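Transcriptional regulator (Streptococcus dysgalactiae, PDB 4YV9) probably regulates transcription in quorum sensing, binding DNA through a helix-turn-helix domain and short peptide pheromones through a helical repeat domain. Local coordinates at residues 109-114 with 152-157; 159-164 with 189-194; 166-171 with 182-187; 199-204 with 232-237; 226-231 with 247-252. All coordinates share one frame; numbering follows the deposited sequence.

Contact 1: 109-114 with 152-157; sequences IKAILS and SRFINY
Arg153 and Phe154 reach across to Ala111 and Ser114 at the C-terminal end of helix 103-113. The contact belongs to the all-helical, TPR-like C-terminal domain, where a short 3-10 segment, 152-154, meets the last turn of an earlier helix. Arg153 NH2 lies 2.7 Å from Ala111 O and gives it a weak hydrogen bond, bent to 125° at the hydrogen. The carbonyl sits near the guanidinium plane, at its edge. The same oxygen takes a bond from Ser114 OG that is modelled unusually short, so its exact length is doubtful. The Ser114 hydroxyl lies between the backbone N and the carbonyl carbon (chi1 69°), which turns OG back over its own helix. There it also meets the ring of Phe154 in plane at the rim, 3.0 Å from CZ. Next to it, Phe154 CE2 packs against Ala111 CB at 3.9 Å. Farther out, Glu121, Pro122 and Val127 also touch Phe154. On helix 103-113, Ile112 packs on the bound peptide. Within segment 152-157, Arg153 folds over its neighbour, so that Phe154 CE2 stands 3.8 Å above the guanidinium plane, offset toward its rim.

Contact 2: 159-164 with 189-194; sequences TLFLLT and INCLII
Cys191 projects from helix 179-197 into the side chains of Leu160, Phe161 and Thr164 on helix 157-169. The two helices are neighbours in the helical repeat domain. Their short segments run roughly antiparallel at 148°, with axes 10.5 Å apart at closest approach. Cys191 SG is anti to the backbone N (chi1 -164°), and this carries the sulfur across to the other helix. There SG lies 4.0 Å from Phe161 CA and meets the Phe161 ring at its edge, near the ring plane. Thr164 OG1 comes closer, 3.7 Å from SG. Its hydroxyl donates to Leu160 O at 2.8 Å, from 39° above the carbonyl plane. Thr164 N reaches that oxygen from the opposite face. One turn along, Leu160 CG, anti to its backbone N, heads toward helix 179-197. Leu160 and Ile194 cross at about a right angle, with Leu160 CD2 3.7 Å from Ile194 CD1. Ile189, Asn190 and Ile193 of helix 179-197 pack on the bound peptide. The chemistry is apolar and sulfur packing. The one hydroxyl at the interface gives its proton to its own helix, so the two helices meet here by shape rather than by polar pairing.

Contact 3: 166-171 with 182-187; sequences EMVTSF and TLVTQL
Val184 fills the meeting point of a helical hairpin in the repeat domain, where the C-terminal end of helix 157-169 faces the early part of helix 179-197. Its two methyls have different partners. CG1 meets Val168 CG1 at 3.6 Å. CG2 lies over one face of the Phe171 ring, a CH-pi contact 4.0 Å from the centroid and 27° off the ring normal. Phe171 follows the end of its helix. With its CG between the backbone N and the carbonyl carbon (chi1 75°), that atom comes to 3.6 Å from Val184 CG2. Met167, a selenomethionine here, slides past Val184 in the opposite sense, with CG 3.8 Å from Val184 CG2. Its chain bends at chi3 and brings CE to 3.8 Å from Leu187 CB. Helix 142-151 extends the packing through Leu148 on Met167 and Ile145 on Val184. Helix 201-215 adds Tyr206 against Val168 and Leu214 against Phe171, while Leu187 also touches the bound peptide. Both the preceding helix 142-151 and the following helix 201-215 thus pack on the hairpin.

Contact 4: 199-204 with 232-237; sequences SYFDHS and GYYKLK
The Phe201 ring meets Lys237 at its edge and Tyr234 obliquely. Lys237 CD lies near the ring plane, 4.1 Å from Phe201 CZ. The lysine chain and the phenylalanine side chain cross at about a right angle. Tyr234 CE1 is 3.7 Å from Phe201 CD1. One face of the Phe201 ring carries the backbone of Ser199, with Ser199 C 4.0 Å above the plane and over its centre. Ser204 CB comes to the same Tyr234 atoms as Phe201 but from the other side of the tyrosine plane, 3.6 Å from Tyr234 CE1. Tyr234 CG is anti to its backbone N (chi1 164°), which starts the ring toward helix 201-215. The Ser204 hydroxyl turns back to its own helix and donates to Tyr200 O at 2.9 Å, from above the carbonyl plane. Ser204 N binds that oxygen too. Lys237 NZ lies 3.5 Å from Ser199 OG, but its hydrogen-bond partner is Ile196 O, near the end of helix 179-197. A positive charge there would probably suit the helix C-terminus. Ser199, with phi 62°, closes that helix in a Schellman motif. Tyr200, centre of an inverse gamma turn, is the N-cap of helix 201-215. A Schellman C-cap thus runs straight into an N-cap, making the short link between two helices of the TPR-like domain, with the end of helix 221-236 packed against it.

Contact 5: 226-231 with 247-252; sequences VFLYVH and MRQALQ
Tyr229 and Met247 bring their backbones to 4.4 Å between CA atoms, a close approach for two helices. Segments 226-231 and 247-252 run nearly antiparallel at 154°, with axes 7.9 Å apart, as a tight helical hairpin of the repeat domain. Ala250 suits this spacing: its small CB rests 3.8 Å from Tyr229 CB, at the edge of the ring. Beside it, Leu228 CD2 lies 4.0 Å from Gln249 CB. Leu228 and Gln249 also pack on Leu257 and Tyr256 of the second subunit, so the hairpin borders the dimer interface. Tyr229 meets Tyr266 and His269 of helix 260-273 edge-to-face. Met247, a selenomethionine here, covers one ring face. Its CG sits over the centre of Tyr229, a CH-pi contact 3.9 Å from the centroid and 13° off the normal. SE follows in a Met-aromatic contact at 4.8 Å from the centroid. A bend at chi3 then turns the terminal methyl to the phenol end, where Met247 CE lies 3.2 Å from Tyr229 OH.

Contacts 2, 3 and 5 are buried, contact 1 is partly buried and contact 4 lies at the surface. Contacts 2 and 3 hold the same pair, helices 157-169 and 179-197, at different levels. Contacts 4 and 5 share helix 221-236, and Met247 CE of contact 5 touches Tyr233 of contact 4. The buried contacts rely on methyl, sulfur, selenium and ring packing. Contacts 1 and 4 add a charged side chain. In contact 1 its weak bond to a carbonyl crosses the contact; in contact 4 the carbonyl, Ile196 O, lies outside both segments. Tyr157 of contact 1 probably hydrogen-bonds His203 of contact 4, and Val230 of contact 5 packs on Leu192 and Ile193 of contact 2.

Contact 1: 109-114 with 152-157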
# COMPACT_ATOMS: atom_id res chain seq x y z
N ILE B 109 -19.26 15.54 -2.05
CA ILE B 109 -19.46 15.79 -3.49
C ILE B 109 -19.52 17.30 -3.77
O ILE B 109 -18.96 17.78 -4.76
CB ILE B 109 -20.73 15.12 -4.01
CG1 ILE B 109 -20.60 13.60 -3.90
CG2 ILE B 109 -20.97 15.47 -5.49
CD1 ILE B 109 -21.89 12.86 -4.16
N LYS B 110 -20.19 18.03 -2.89
CA LYS B 110 -20.27 19.49 -3.00
C LYS B 110 -18.89 20.12 -2.85
O LYS B 110 -18.56 21.07 -3.57
CB LYS B 110 -21.23 20.06 -1.95
CG LYS B 110 -22.68 19.61 -2.10
CD LYS B 110 -23.59 20.34 -1.11
CE LYS B 110 -24.98 19.73 -1.09
NZ LYS B 110 -25.90 20.50 -0.19
N ALA B 111 -18.10 19.61 -1.92
CA ALA B 111 -16.75 20.12 -1.70
C ALA B 111 -15.90 19.95 -2.95
O ALA B 111 -15.18 20.86 -3.36
CB ALA B 111 -16.08 19.42 -0.51
N ILE B 112 -15.99 18.77 -3.55
CA ILE B 112 -15.19 18.47 -4.74
C ILE B 112 -15.68 19.28 -5.91
O ILE B 112 -14.89 19.88 -6.65
CB ILE B 112 -15.25 16.97 -5.10
CG1 ILE B 112 -14.50 16.15 -4.07
CG2 ILE B 112 -14.68 16.73 -6.50
CD1 ILE B 112 -14.95 14.71 -4.01
N LEU B 113 -17.00 19.31 -6.08
CA LEU B 113 -17.63 20.04 -7.17
C LEU B 113 -17.33 21.53 -7.12
O LEU B 113 -17.29 22.19 -8.16
CB LEU B 113 -19.15 19.81 -7.14
CG LEU B 113 -20.02 20.65 -8.08
CD1 LEU B 113 -19.63 20.42 -9.51
CD2 LEU B 113 -21.48 20.31 -7.85
N SER B 114 -17.13 22.08 -5.92
CA SER B 114 -16.82 23.50 -5.77
C SER B 114 -15.48 23.87 -6.40
O SER B 114 -15.22 25.04 -6.70
CB SER B 114 -16.80 23.91 -4.30
OG SER B 114 -15.69 23.31 -3.64
N SER B 152 -11.46 19.52 3.32
CA SER B 152 -10.57 20.37 4.12
C SER B 152 -10.67 21.85 3.79
O SER B 152 -10.48 22.71 4.65
CB SER B 152 -9.12 19.91 3.95
OG SER B 152 -8.90 18.68 4.64
N ARG B 153 -10.96 22.17 2.53
CA ARG B 153 -11.03 23.58 2.15
C ARG B 153 -12.19 24.32 2.81
O ARG B 153 -12.25 25.55 2.79
CB ARG B 153 -11.13 23.72 0.64
CG ARG B 153 -9.79 23.94 -0.06
CD ARG B 153 -10.02 23.98 -1.54
NE ARG B 153 -10.91 22.88 -1.89
CZ ARG B 153 -11.95 22.97 -2.71
NH1 ARG B 153 -12.25 24.14 -3.29
NH2 ARG B 153 -12.69 21.89 -2.93
N PHE B 154 -13.12 23.57 3.40
CA PHE B 154 -14.29 24.20 4.00
C PHE B 154 -14.34 24.07 5.51
O PHE B 154 -15.32 24.45 6.14
CB PHE B 154 -15.55 23.63 3.36
CG PHE B 154 -15.63 23.89 1.88
CD1 PHE B 154 -16.11 25.11 1.41
CD2 PHE B 154 -15.18 22.95 0.97
CE1 PHE B 154 -16.17 25.36 0.05
CE2 PHE B 154 -15.23 23.19 -0.39
CZ PHE B 154 -15.73 24.40 -0.85
N ILE B 155 -13.26 23.53 6.10
CA ILE B 155 -13.11 23.44 7.55
C ILE B 155 -12.23 24.58 8.08
O ILE B 155 -11.17 24.85 7.52
CB ILE B 155 -12.51 22.07 7.95
CG1 ILE B 155 -13.32 20.94 7.31
CG2 ILE B 155 -12.43 21.94 9.47
CD1 ILE B 155 -12.73 19.54 7.43
N ASN B 156 -12.67 25.26 9.14
CA ASN B 156 -11.87 26.36 9.67
C ASN B 156 -10.54 25.80 10.15
O ASN B 156 -10.48 24.65 10.60
CB ASN B 156 -12.60 27.10 10.79
CG ASN B 156 -12.82 26.25 12.02
OD1 ASN B 156 -13.70 25.39 12.04
ND2 ASN B 156 -12.04 26.51 13.07
N TYR B 157 -9.47 26.58 10.01
CA TYR B 157 -8.12 26.06 10.22
C TYR B 157 -7.95 25.35 11.57
O TYR B 157 -7.31 24.30 11.65
CB TYR B 157 -7.06 27.16 10.12
CG TYR B 157 -5.74 26.69 10.68
CD1 TYR B 157 -4.93 25.81 9.96
CD2 TYR B 157 -5.32 27.07 11.95
CE1 TYR B 157 -3.74 25.34 10.47
CE2 TYR B 157 -4.12 26.60 12.48
CZ TYR B 157 -3.34 25.74 11.73
OH TYR B 157 -2.15 25.27 12.25

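Contact 2: 159-164 with 189-194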
# COMPACT_ATOMS: atom_id res chain seq x y z
N THR B 159 -10.13 23.87 13.49
CA THR B 159 -10.84 22.60 13.56
C THR B 159 -10.10 21.59 12.69
O THR B 159 -9.98 20.41 13.06
CB THR B 159 -12.30 22.73 13.09
OG1 THR B 159 -13.01 23.60 13.98
CG2 THR B 159 -12.99 21.37 13.06
N LEU B 160 -9.60 22.05 11.55
CA LEU B 160 -8.82 21.20 10.66
C LEU B 160 -7.59 20.68 11.38
O LEU B 160 -7.27 19.49 11.31
CB LEU B 160 -8.41 21.98 9.41
CG LEU B 160 -7.56 21.24 8.36
CD1 LEU B 160 -8.27 20.01 7.86
CD2 LEU B 160 -7.23 22.17 7.20
N PHE B 161 -6.89 21.57 12.09
CA PHE B 161 -5.70 21.16 12.83
C PHE B 161 -6.03 20.12 13.90
O PHE B 161 -5.31 19.14 14.07
CB PHE B 161 -5.02 22.36 13.47
CG PHE B 161 -3.88 21.99 14.38
CD1 PHE B 161 -2.69 21.50 13.85
CD2 PHE B 161 -3.99 22.13 15.75
CE1 PHE B 161 -1.64 21.14 14.68
CE2 PHE B 161 -2.94 21.78 16.58
CZ PHE B 161 -1.77 21.29 16.05
N LEU B 162 -7.11 20.36 14.63
CA LEU B 162 -7.54 19.45 15.69
C LEU B 162 -7.99 18.11 15.12
O LEU B 162 -7.73 17.06 15.71
CB LEU B 162 -8.66 20.08 16.52
CG LEU B 162 -8.24 21.27 17.39
CD1 LEU B 162 -9.40 21.79 18.23
CD2 LEU B 162 -7.05 20.88 18.27
N LEU B 163 -8.64 18.15 13.96
CA LEU B 163 -9.06 16.93 13.28
C LEU B 163 -7.86 16.15 12.79
O LEU B 163 -7.85 14.92 12.83
CB LEU B 163 -9.99 17.25 12.10
CG LEU B 163 -11.44 17.57 12.45
CD1 LEU B 163 -12.22 18.03 11.20
CD2 LEU B 163 -12.11 16.37 13.10
N THR B 164 -6.84 16.87 12.34
CA THR B 164 -5.63 16.23 11.85
C THR B 164 -4.93 15.49 13.00
O THR B 164 -4.48 14.35 12.82
CB THR B 164 -4.66 17.25 11.21
OG1 THR B 164 -5.33 17.92 10.13
CG2 THR B 164 -3.43 16.55 10.67
N ILE B 189 1.01 16.51 5.92
CA ILE B 189 1.81 17.47 5.16
C ILE B 189 0.93 18.62 4.64
O ILE B 189 1.34 19.78 4.71
CB ILE B 189 2.55 16.78 4.00
CG1 ILE B 189 3.60 15.81 4.55
CG2 ILE B 189 3.20 17.82 3.07
CD1 ILE B 189 4.26 14.93 3.52
N ASN B 190 -0.26 18.29 4.15
CA ASN B 190 -1.23 19.30 3.70
C ASN B 190 -1.56 20.29 4.82
O ASN B 190 -1.64 21.49 4.60
CB ASN B 190 -2.51 18.62 3.19
CG ASN B 190 -3.50 19.60 2.55
OD1 ASN B 190 -3.21 20.20 1.52
ND2 ASN B 190 -4.67 19.75 3.15
N CYS B 191 -1.74 19.78 6.03
CA CYS B 191 -2.02 20.67 7.15
C CYS B 191 -0.80 21.51 7.49
O CYS B 191 -0.94 22.69 7.82
CB CYS B 191 -2.48 19.88 8.39
SG CYS B 191 -3.27 20.93 9.63
N LEU B 192 0.38 20.90 7.42
CA LEU B 192 1.63 21.60 7.70
C LEU B 192 1.80 22.79 6.75
O LEU B 192 2.24 23.86 7.15
CB LEU B 192 2.82 20.64 7.58
CG LEU B 192 4.22 21.27 7.64
CD1 LEU B 192 4.41 22.11 8.91
CD2 LEU B 192 5.31 20.21 7.53
N ILE B 193 1.45 22.59 5.49
CA ILE B 193 1.50 23.67 4.50
C ILE B 193 0.65 24.88 4.92
O ILE B 193 1.11 26.03 4.86
CB ILE B 193 1.05 23.16 3.11
CG1 ILE B 193 2.19 22.38 2.45
CG2 ILE B 193 0.61 24.30 2.20
CD1 ILE B 193 1.75 21.47 1.31
N ILE B 194 -0.57 24.61 5.38
CA ILE B 194 -1.48 25.66 5.83
C ILE B 194 -0.97 26.33 7.10
O ILE B 194 -1.06 27.55 7.25
CB ILE B 194 -2.89 25.09 6.07
CG1 ILE B 194 -3.43 24.45 4.79
CG2 ILE B 194 -3.84 26.18 6.55
CD1 ILE B 194 -4.81 23.85 4.94

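Contact 3: 166-171 with 182-187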
# COMPACT_ATOMS: atom_id res chain seq x y z
N GLU B 166 -6.35 14.26 15.66
CA GLU B 166 -7.14 13.07 15.92
C GLU B 166 -6.78 11.96 14.94
O GLU B 166 -6.53 10.83 15.35
CB GLU B 166 -8.64 13.38 15.83
CG GLU B 166 -9.16 14.19 17.00
CD GLU B 166 -8.69 13.63 18.33
OE1 GLU B 166 -9.04 12.48 18.67
OE2 GLU B 166 -7.95 14.35 19.04
N MSE B 167 -6.70 12.30 13.66
CA MSE B 167 -6.44 11.32 12.61
C MSE B 167 -5.07 10.66 12.71
O MSE B 167 -4.96 9.43 12.59
CB MSE B 167 -6.58 11.96 11.23
CG MSE B 167 -6.09 11.09 10.10
SE MSE B 167 -6.04 12.14 8.43
CE MSE B 167 -4.61 13.37 8.92
N VAL B 168 -4.03 11.46 12.94
CA VAL B 168 -2.67 10.91 13.02
C VAL B 168 -2.46 10.01 14.24
O VAL B 168 -1.60 9.13 14.22
CB VAL B 168 -1.60 12.02 13.04
CG1 VAL B 168 -1.53 12.70 11.73
CG2 VAL B 168 -1.88 13.02 14.14
N THR B 169 -3.26 10.20 15.28
CA THR B 169 -3.11 9.41 16.49
C THR B 169 -4.10 8.24 16.57
O THR B 169 -3.99 7.38 17.46
CB THR B 169 -3.23 10.29 17.76
OG1 THR B 169 -4.51 10.93 17.78
CG2 THR B 169 -2.15 11.36 17.77
N SER B 170 -5.03 8.18 15.63
CA SER B 170 -6.10 7.19 15.69
C SER B 170 -6.38 6.46 14.38
O SER B 170 -7.48 5.96 14.19
CB SER B 170 -7.40 7.86 16.15
OG SER B 170 -7.15 8.75 17.22
N PHE B 171 -5.42 6.39 13.47
CA PHE B 171 -5.68 5.67 12.22
C PHE B 171 -5.14 4.26 12.37
O PHE B 171 -4.25 4.01 13.17
CB PHE B 171 -5.06 6.36 11.01
CG PHE B 171 -3.57 6.19 10.92
CD1 PHE B 171 -2.73 7.03 11.63
CD2 PHE B 171 -3.02 5.18 10.15
CE1 PHE B 171 -1.35 6.86 11.56
CE2 PHE B 171 -1.66 5.01 10.07
CZ PHE B 171 -0.82 5.85 10.78
N THR B 182 -0.01 6.05 4.42
CA THR B 182 0.48 6.95 3.38
C THR B 182 -0.49 8.13 3.20
O THR B 182 -0.07 9.29 3.12
CB THR B 182 0.70 6.16 2.07
OG1 THR B 182 1.80 5.27 2.27
CG2 THR B 182 1.04 7.09 0.93
N LEU B 183 -1.79 7.84 3.19
CA LEU B 183 -2.79 8.91 3.11
C LEU B 183 -2.68 9.86 4.31
O LEU B 183 -2.66 11.08 4.13
CB LEU B 183 -4.21 8.34 3.02
CG LEU B 183 -4.60 7.73 1.67
CD1 LEU B 183 -5.87 6.90 1.77
CD2 LEU B 183 -4.79 8.83 0.64
N VAL B 184 -2.64 9.31 5.52
CA VAL B 184 -2.50 10.15 6.72
C VAL B 184 -1.25 11.04 6.64
O VAL B 184 -1.26 12.21 7.06
CB VAL B 184 -2.44 9.30 8.01
CG1 VAL B 184 -2.00 10.16 9.18
CG2 VAL B 184 -3.81 8.67 8.29
N THR B 185 -0.17 10.49 6.08
CA THR B 185 1.06 11.26 5.93
C THR B 185 0.85 12.42 4.97
O THR B 185 1.23 13.56 5.25
CB THR B 185 2.22 10.36 5.45
OG1 THR B 185 2.38 9.26 6.38
CG2 THR B 185 3.51 11.15 5.37
N GLN B 186 0.20 12.15 3.84
CA GLN B 186 -0.10 13.19 2.87
C GLN B 186 -0.97 14.30 3.45
O GLN B 186 -0.69 15.48 3.24
CB GLN B 186 -0.75 12.57 1.63
CG GLN B 186 0.24 11.74 0.81
CD GLN B 186 -0.43 10.79 -0.20
OE1 GLN B 186 -1.64 10.56 -0.16
NE2 GLN B 186 0.38 10.23 -1.10
N LEU B 187 -2.01 13.93 4.19
CA LEU B 187 -2.90 14.95 4.77
C LEU B 187 -2.23 15.73 5.90
O LEU B 187 -2.58 16.89 6.15
CB LEU B 187 -4.19 14.31 5.28
CG LEU B 187 -5.17 13.78 4.23
CD1 LEU B 187 -6.52 13.56 4.88
CD2 LEU B 187 -5.30 14.73 3.03

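Contact 4: 199-204 with 232-237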
# COMPACT_ATOMS: atom_id res chain seq x y z
N SER B 199 1.39 31.06 9.51
CA SER B 199 2.42 31.36 10.51
C SER B 199 2.11 30.78 11.90
O SER B 199 2.50 31.34 12.92
CB SER B 199 2.64 32.88 10.63
OG SER B 199 3.01 33.44 9.38
N TYR B 200 1.40 29.65 11.92
CA TYR B 200 1.20 28.90 13.16
C TYR B 200 2.38 27.96 13.38
O TYR B 200 2.30 26.77 13.08
CB TYR B 200 -0.10 28.09 13.11
CG TYR B 200 -1.36 28.92 13.23
CD1 TYR B 200 -1.88 29.26 14.47
CD2 TYR B 200 -2.03 29.37 12.10
CE1 TYR B 200 -3.03 30.02 14.59
CE2 TYR B 200 -3.18 30.13 12.21
CZ TYR B 200 -3.67 30.46 13.45
OH TYR B 200 -4.81 31.22 13.56
N PHE B 201 3.48 28.49 13.90
CA PHE B 201 4.71 27.71 13.98
C PHE B 201 4.70 26.67 15.11
O PHE B 201 5.46 25.70 15.09
CB PHE B 201 5.90 28.65 14.11
CG PHE B 201 6.04 29.58 12.94
CD1 PHE B 201 6.21 29.07 11.65
CD2 PHE B 201 5.94 30.95 13.10
CE1 PHE B 201 6.32 29.92 10.56
CE2 PHE B 201 6.05 31.80 12.02
CZ PHE B 201 6.24 31.28 10.74
N ASP B 202 3.82 26.90 16.08
CA ASP B 202 3.50 25.90 17.10
C ASP B 202 2.97 24.64 16.43
O ASP B 202 3.46 23.52 16.65
CB ASP B 202 2.45 26.46 18.06
CG ASP B 202 1.34 27.20 17.32
OD1 ASP B 202 1.59 27.71 16.20
OD2 ASP B 202 0.20 27.27 17.85
N HIS B 203 1.94 24.83 15.62
CA HIS B 203 1.30 23.75 14.91
C HIS B 203 2.26 23.12 13.91
O HIS B 203 2.31 21.90 13.78
CB HIS B 203 0.05 24.26 14.21
CG HIS B 203 -1.02 24.70 15.16
ND1 HIS B 203 -2.27 25.12 14.74
CD2 HIS B 203 -1.03 24.79 16.51
CE1 HIS B 203 -2.99 25.45 15.80
NE2 HIS B 203 -2.26 25.26 16.88
N SER B 204 3.03 23.97 13.22
CA SER B 204 4.02 23.49 12.27
C SER B 204 5.02 22.54 12.93
O SER B 204 5.29 21.45 12.42
CB SER B 204 4.77 24.66 11.63
OG SER B 204 3.87 25.52 10.96
N GLY B 232 11.55 22.85 4.31
CA GLY B 232 12.48 23.88 3.89
C GLY B 232 11.78 25.23 3.91
O GLY B 232 12.35 26.24 4.32
N TYR B 233 10.53 25.22 3.47
CA TYR B 233 9.69 26.42 3.44
C TYR B 233 9.45 26.93 4.86
O TYR B 233 9.51 28.14 5.12
CB TYR B 233 8.37 26.10 2.72
CG TYR B 233 7.33 27.20 2.70
CD1 TYR B 233 7.67 28.51 2.37
CD2 TYR B 233 6.00 26.92 2.98
CE1 TYR B 233 6.71 29.51 2.34
CE2 TYR B 233 5.03 27.90 2.95
CZ TYR B 233 5.39 29.20 2.64
OH TYR B 233 4.42 30.17 2.61
N TYR B 234 9.19 26.01 5.78
CA TYR B 234 9.08 26.34 7.20
C TYR B 234 10.39 26.93 7.73
O TYR B 234 10.37 27.90 8.48
CB TYR B 234 8.70 25.10 8.00
CG TYR B 234 8.93 25.20 9.49
CD1 TYR B 234 7.99 25.81 10.31
CD2 TYR B 234 10.06 24.66 10.08
CE1 TYR B 234 8.18 25.89 11.66
CE2 TYR B 234 10.27 24.73 11.44
CZ TYR B 234 9.32 25.35 12.23
OH TYR B 234 9.51 25.44 13.59
N LYS B 235 11.51 26.33 7.33
CA LYS B 235 12.83 26.80 7.75
C LYS B 235 13.08 28.21 7.23
O LYS B 235 13.60 29.07 7.96
CB LYS B 235 13.93 25.87 7.25
CG LYS B 235 13.95 24.50 7.90
CD LYS B 235 15.13 23.69 7.39
CE LYS B 235 14.95 22.21 7.65
NZ LYS B 235 16.10 21.42 7.16
N LEU B 236 12.73 28.44 5.97
CA LEU B 236 12.89 29.75 5.36
C LEU B 236 12.11 30.81 6.13
O LEU B 236 12.66 31.85 6.48
CB LEU B 236 12.45 29.74 3.90
CG LEU B 236 12.49 31.10 3.21
CD1 LEU B 236 13.86 31.74 3.36
CD2 LEU B 236 12.13 30.97 1.74
N LYS B 237 10.84 30.53 6.41
CA LYS B 237 9.99 31.48 7.12
C LYS B 237 10.50 31.79 8.52
O LYS B 237 9.89 32.59 9.24
CB LYS B 237 8.56 30.96 7.19
CG LYS B 237 7.65 31.51 6.11
CD LYS B 237 6.26 31.80 6.67
CE LYS B 237 5.29 32.19 5.56
NZ LYS B 237 3.93 32.48 6.10

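Contact 5: 226-231 with 247-252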
# COMPACT_ATOMS: atom_id res chain seq x y z
N VAL B 226 8.13 15.95 -1.02
CA VAL B 226 7.26 17.08 -0.71
C VAL B 226 7.62 17.65 0.67
O VAL B 226 7.71 18.86 0.85
CB VAL B 226 5.77 16.67 -0.76
CG1 VAL B 226 4.88 17.75 -0.17
CG2 VAL B 226 5.36 16.37 -2.22
N PHE B 227 7.84 16.76 1.64
CA PHE B 227 8.24 17.18 2.98
C PHE B 227 9.59 17.90 2.98
O PHE B 227 9.79 18.83 3.76
CB PHE B 227 8.27 15.97 3.92
CG PHE B 227 8.52 16.32 5.36
CD1 PHE B 227 7.73 17.26 6.02
CD2 PHE B 227 9.53 15.70 6.06
CE1 PHE B 227 7.96 17.57 7.35
CE2 PHE B 227 9.76 16.02 7.40
CZ PHE B 227 8.97 16.95 8.03
N LEU B 228 10.51 17.48 2.12
CA LEU B 228 11.77 18.22 1.98
C LEU B 228 11.48 19.67 1.60
O LEU B 228 12.08 20.60 2.12
CB LEU B 228 12.67 17.57 0.91
CG LEU B 228 13.99 18.25 0.60
CD1 LEU B 228 14.85 18.35 1.84
CD2 LEU B 228 14.70 17.46 -0.48
N TYR B 229 10.51 19.85 0.70
CA TYR B 229 10.21 21.19 0.20
C TYR B 229 9.52 22.01 1.28
O TYR B 229 9.91 23.12 1.56
CB TYR B 229 9.32 21.12 -1.04
CG TYR B 229 9.08 22.49 -1.64
CD1 TYR B 229 8.07 23.32 -1.16
CD2 TYR B 229 9.87 22.96 -2.69
CE1 TYR B 229 7.84 24.56 -1.70
CE2 TYR B 229 9.64 24.20 -3.24
CZ TYR B 229 8.63 25.00 -2.73
OH TYR B 229 8.41 26.24 -3.27
N VAL B 230 8.50 21.42 1.90
CA VAL B 230 7.61 22.12 2.81
C VAL B 230 8.32 22.50 4.10
O VAL B 230 8.16 23.61 4.62
CB VAL B 230 6.37 21.24 3.12
CG1 VAL B 230 5.56 21.82 4.27
CG2 VAL B 230 5.51 21.07 1.85
N HIS B 231 9.11 21.56 4.61
CA HIS B 231 9.91 21.81 5.79
C HIS B 231 10.96 22.89 5.50
O HIS B 231 11.23 23.75 6.34
CB HIS B 231 10.57 20.51 6.26
CG HIS B 231 11.26 20.61 7.58
ND1 HIS B 231 12.25 19.74 7.98
CD2 HIS B 231 11.10 21.49 8.60
CE1 HIS B 231 12.67 20.08 9.18
NE2 HIS B 231 11.99 21.13 9.59
N MSE B 247 14.48 23.37 -0.58
CA MSE B 247 13.44 23.52 -1.59
C MSE B 247 14.01 23.29 -2.99
O MSE B 247 13.37 22.64 -3.82
CB MSE B 247 12.79 24.91 -1.50
CG MSE B 247 11.93 25.10 -0.24
SE MSE B 247 11.56 26.98 0.19
CE MSE B 247 9.79 27.14 -0.57
N ARG B 248 15.20 23.82 -3.25
CA ARG B 248 15.82 23.62 -4.57
C ARG B 248 16.16 22.14 -4.81
O ARG B 248 16.06 21.66 -5.93
CB ARG B 248 17.06 24.49 -4.72
CG ARG B 248 16.73 25.89 -5.24
CD ARG B 248 17.97 26.78 -5.29
NE ARG B 248 18.67 26.77 -4.01
CZ ARG B 248 19.41 27.78 -3.55
NH1 ARG B 248 19.56 28.88 -4.27
NH2 ARG B 248 20.00 27.67 -2.37
N GLN B 249 16.57 21.43 -3.76
CA GLN B 249 16.82 19.98 -3.87
C GLN B 249 15.55 19.21 -4.22
O GLN B 249 15.56 18.32 -5.08
CB GLN B 249 17.42 19.45 -2.56
CG GLN B 249 18.86 19.94 -2.31
CD GLN B 249 19.35 19.56 -0.94
OE1 GLN B 249 18.66 18.89 -0.19
NE2 GLN B 249 20.56 19.99 -0.60
N ALA B 250 14.44 19.56 -3.57
CA ALA B 250 13.17 18.92 -3.87
C ALA B 250 12.78 19.15 -5.33
O ALA B 250 12.31 18.24 -5.99
CB ALA B 250 12.07 19.42 -2.95
N LEU B 251 13.01 20.37 -5.83
CA LEU B 251 12.69 20.69 -7.22
C LEU B 251 13.48 19.78 -8.15
O LEU B 251 12.94 19.24 -9.12
CB LEU B 251 12.99 22.16 -7.55
CG LEU B 251 12.09 23.23 -6.92
CD1 LEU B 251 12.52 24.66 -7.32
CD2 LEU B 251 10.64 22.99 -7.27
N GLN B 252 14.78 19.65 -7.86
CA GLN B 252 15.67 18.78 -8.64
C GLN B 252 15.16 17.34 -8.69
O GLN B 252 15.23 16.68 -9.73
CB GLN B 252 17.09 18.79 -8.06
CG GLN B 252 17.85 20.10 -8.20
CD GLN B 252 19.25 20.03 -7.59
OE1 GLN B 252 20.07 19.20 -7.99
NE2 GLN B 252 19.52 20.89 -6.62